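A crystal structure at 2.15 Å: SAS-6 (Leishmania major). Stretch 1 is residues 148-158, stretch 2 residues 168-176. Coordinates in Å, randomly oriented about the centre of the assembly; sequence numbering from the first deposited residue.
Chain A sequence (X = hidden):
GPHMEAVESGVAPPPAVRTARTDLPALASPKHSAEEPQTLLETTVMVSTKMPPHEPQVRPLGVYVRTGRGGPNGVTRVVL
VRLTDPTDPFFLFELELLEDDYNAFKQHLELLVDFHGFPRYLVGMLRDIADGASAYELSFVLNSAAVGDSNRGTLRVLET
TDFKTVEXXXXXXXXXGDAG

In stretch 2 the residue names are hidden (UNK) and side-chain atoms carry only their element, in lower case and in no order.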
# COMPACT_ATOMS: atom_id res chain seq x y z
N GLY A 148 -10.99 21.87 8.26
CA GLY A 148 -11.13 23.21 8.83
C GLY A 148 -9.81 23.94 8.74
O GLY A 148 -9.59 24.70 7.81
N ASP A 149 -8.92 23.68 9.70
CA ASP A 149 -7.54 24.21 9.66
C ASP A 149 -6.61 23.16 9.05
O ASP A 149 -5.46 23.04 9.45
CB ASP A 149 -7.00 24.58 11.06
CG ASP A 149 -7.99 24.36 12.19
OD1 ASP A 149 -8.50 23.22 12.36
OD2 ASP A 149 -8.24 25.33 12.92
N SER A 150 -7.12 22.37 8.10
CA SER A 150 -6.31 21.35 7.45
C SER A 150 -5.71 21.96 6.21
O SER A 150 -6.44 22.56 5.43
CB SER A 150 -7.15 20.15 7.05
OG SER A 150 -7.31 19.27 8.15
N ASN A 151 -4.41 21.83 6.02
CA ASN A 151 -3.78 22.34 4.80
C ASN A 151 -3.60 21.27 3.71
O ASN A 151 -3.17 21.58 2.61
CB ASN A 151 -2.45 23.00 5.14
CG ASN A 151 -1.42 22.01 5.66
OD1 ASN A 151 -1.41 20.85 5.28
ND2 ASN A 151 -0.55 22.48 6.52
N ARG A 152 -3.91 20.02 4.03
CA ARG A 152 -3.71 18.95 3.07
C ARG A 152 -4.57 17.74 3.39
O ARG A 152 -5.01 17.56 4.52
CB ARG A 152 -2.25 18.50 3.09
CG ARG A 152 -1.83 17.83 4.40
CD ARG A 152 -0.41 17.31 4.39
NE ARG A 152 0.52 18.26 3.80
CZ ARG A 152 1.70 17.94 3.26
NH1 ARG A 152 2.14 16.68 3.24
NH2 ARG A 152 2.46 18.90 2.75
N GLY A 153 -4.77 16.89 2.38
CA GLY A 153 -5.30 15.57 2.63
C GLY A 153 -4.71 14.54 1.71
O GLY A 153 -4.09 14.86 0.68
N THR A 154 -4.87 13.29 2.10
CA THR A 154 -4.42 12.18 1.29
C THR A 154 -5.60 11.44 0.69
O THR A 154 -6.44 10.88 1.41
CB THR A 154 -3.58 11.23 2.14
OG1 THR A 154 -2.48 11.96 2.68
CG2 THR A 154 -3.06 10.06 1.31
N LEU A 155 -5.65 11.46 -0.64
CA LEU A 155 -6.62 10.71 -1.42
C LEU A 155 -6.09 9.32 -1.69
O LEU A 155 -5.02 9.18 -2.29
CB LEU A 155 -6.85 11.39 -2.77
CG LEU A 155 -7.87 10.67 -3.68
CD1 LEU A 155 -9.27 10.78 -3.09
CD2 LEU A 155 -7.89 11.26 -5.07
N ARG A 156 -6.84 8.30 -1.27
CA ARG A 156 -6.47 6.93 -1.48
C ARG A 156 -7.48 6.20 -2.39
O ARG A 156 -8.69 6.37 -2.26
CB ARG A 156 -6.39 6.21 -0.14
CG ARG A 156 -5.36 6.77 0.83
CD ARG A 156 -5.50 6.18 2.23
NE ARG A 156 -4.90 4.85 2.33
CZ ARG A 156 -5.37 3.83 3.07
NH1 ARG A 156 -6.46 3.95 3.83
NH2 ARG A 156 -4.74 2.64 3.05
N VAL A 157 -6.97 5.38 -3.30
CA VAL A 157 -7.79 4.50 -4.11
C VAL A 157 -7.61 3.11 -3.53
O VAL A 157 -6.50 2.58 -3.51
CB VAL A 157 -7.35 4.48 -5.58
CG1 VAL A 157 -8.20 3.51 -6.38
CG2 VAL A 157 -7.47 5.87 -6.20
N LEU A 158 -8.72 2.54 -3.05
CA LEU A 158 -8.71 1.31 -2.27
C LEU A 158 -9.49 0.21 -2.96
O LEU A 158 -10.47 0.46 -3.67
CB LEU A 158 -9.36 1.57 -0.90
CG LEU A 158 -8.71 2.72 -0.11
CD1 LEU A 158 -9.50 2.98 1.16
CD2 LEU A 158 -7.23 2.40 0.17
N UNK A 168 -4.15 0.97 -3.72
CA UNK A 168 -3.57 1.02 -5.05
C UNK A 168 -2.71 2.24 -5.21
O UNK A 168 -1.61 2.13 -5.71
c UNK A 168 -5.12 -0.41 -6.43
n UNK A 168 -4.77 -1.09 -7.56
c UNK A 168 -5.83 -1.27 -5.67
c UNK A 168 -5.28 -2.31 -7.51
c UNK A 168 -4.64 0.98 -6.15
n UNK A 168 -5.92 -2.45 -6.37
N UNK A 169 -3.17 3.40 -4.76
CA UNK A 169 -2.35 4.61 -4.83
C UNK A 169 -2.82 5.60 -3.81
O UNK A 169 -3.98 5.55 -3.38
c UNK A 169 -1.23 6.75 -7.88
c UNK A 169 -2.35 5.18 -6.26
c UNK A 169 -3.73 5.67 -6.68
c UNK A 169 -1.32 6.30 -6.43
N UNK A 170 -1.89 6.43 -3.34
CA UNK A 170 -2.16 7.57 -2.46
C UNK A 170 -1.57 8.80 -3.10
O UNK A 170 -0.49 8.71 -3.69
c UNK A 170 -1.45 7.43 -1.14
o UNK A 170 -1.62 6.15 -0.64
N UNK A 171 -2.25 9.93 -2.95
CA UNK A 171 -1.82 11.20 -3.49
C UNK A 171 -2.10 12.24 -2.44
O UNK A 171 -3.16 12.21 -1.80
c UNK A 171 -3.52 11.02 -6.96
c UNK A 171 -2.62 11.57 -4.72
c UNK A 171 -2.54 10.60 -5.88
c UNK A 171 -1.12 10.51 -6.45
N UNK A 172 -1.14 13.14 -2.26
CA UNK A 172 -1.28 14.23 -1.32
C UNK A 172 -1.79 15.41 -2.08
O UNK A 172 -1.24 15.77 -3.12
c UNK A 172 0.52 13.41 0.19
c UNK A 172 0.05 14.59 -0.64
c UNK A 172 -0.12 15.82 0.26
N UNK A 173 -2.88 15.99 -1.59
CA UNK A 173 -3.49 17.16 -2.20
C UNK A 173 -3.50 18.27 -1.17
O UNK A 173 -3.84 18.03 -0.02
c UNK A 173 -4.39 14.79 -3.98
c UNK A 173 -5.16 16.09 -3.94
c UNK A 173 -4.92 16.85 -2.64
c UNK A 173 -6.64 15.80 -4.08
N UNK A 174 -3.14 19.48 -1.60
CA UNK A 174 -3.01 20.64 -0.70
C UNK A 174 -4.21 21.54 -0.84
O UNK A 174 -4.69 21.77 -1.95
c UNK A 174 -0.08 19.95 0.03
c UNK A 174 0.65 21.54 -1.76
c UNK A 174 -1.76 21.45 -1.08
c UNK A 174 -0.47 20.64 -1.26
N UNK A 175 -4.70 22.05 0.27
CA UNK A 175 -5.79 23.02 0.21
C UNK A 175 -5.26 24.34 -0.30
O UNK A 175 -4.14 24.70 0.02
n UNK A 175 -7.62 26.56 3.98
c UNK A 175 -7.31 25.40 4.55
c UNK A 175 -6.42 23.25 1.59
c UNK A 175 -7.64 24.18 1.57
n UNK A 175 -6.58 25.41 5.67
n UNK A 175 -7.73 24.24 4.04
c UNK A 175 -8.52 24.10 2.82
N UNK A 176 -6.04 25.06 -1.10
CA UNK A 176 -5.86 26.53 -1.19
C UNK A 176 -7.12 27.22 -1.66
O UNK A 176 -8.11 26.56 -1.98
n UNK A 176 -5.94 24.70 -4.23
c UNK A 176 -4.65 26.94 -2.05
c UNK A 176 -4.77 26.68 -3.55
o UNK A 176 -3.76 24.54 -3.73
c UNK A 176 -4.78 25.21 -3.86

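At position 168, one carbon leads to a five-membered ring of three carbons and two nitrogens. Its CB lies 4.4 Å from Val157 CG1. This is histidine, and His168 opens the pairing through its backbone: His168 N donates to Val157 O at 2.9 Å.

At position 169, four carbons fork at the first, one arm two carbons long. The short arm's carbon packs 3.8 Å from Val157 CG2, while the long arm leads away. This is isoleucine, and Ile169 O accepts from Val157 N at 3.0 Å.

Position 170 has one carbon and one oxygen, on the face of Arg156 and Thr154. Its CB is 3.9 Å from Thr154 CG2, and its oxygen makes no hydrogen bond to stretch 1. It is serine.

Position 171 holds four carbons forked at the second. Its CB comes no nearer than 4.2 Å to Leu155 O, and the joining is done by the backbone. The fork marks leucine: Leu155 N donates to Leu171 O at 2.8 Å, and Leu171 N to Leu155 O at 2.9 Å.

Position 172 is a single carbon bearing two more. One of these two lies over one face of the Arg152 guanidinium, 3.8 Å from Arg152 NH1. It is valine, and the atom is Val172 CG1.

Position 173 again shows four carbons forked at the second. It faces Gly153, which has no side chain, and one terminal carbon reaches Leu155 CB at 4.4 Å. This is leucine; Gly153 N to Leu173 O and Leu173 N to Gly153 O both measure 2.8 Å.

Position 174 has the same four-carbon fork, with a terminal carbon 3.9 Å from Arg152 NH2. It is a third leucine, Leu174.

Position 175 runs through three carbons and a nitrogen to a carbon with two more nitrogens. The chain nitrogen donates to Ser150 O at 2.5 Å, and Gly148 O lies over one face of the terminal group. This is arginine: Arg175 NH2 also donates to Ser150 O, at 2.9 Å, and Arg175 N to Asn151 O at 2.8 Å.

Position 176 has three carbons, the third carrying one oxygen and one nitrogen; poorly ordered, it touches nothing on stretch 1. It is glutamine.

The contact is an antiparallel ladder whose register is set by backbone hydrogen bonds, with CA-H...O contacts between them. Alternation sorts the side chains: Leu155, Val157, Ile169, Leu171 and Leu173 share a buried face, the others a more accessible one. Beyond the last bridge, Arg175 extends the grip by reading loop carbonyls rather than side chains.

Stretch 2 (168-176) HISLVLLRQ
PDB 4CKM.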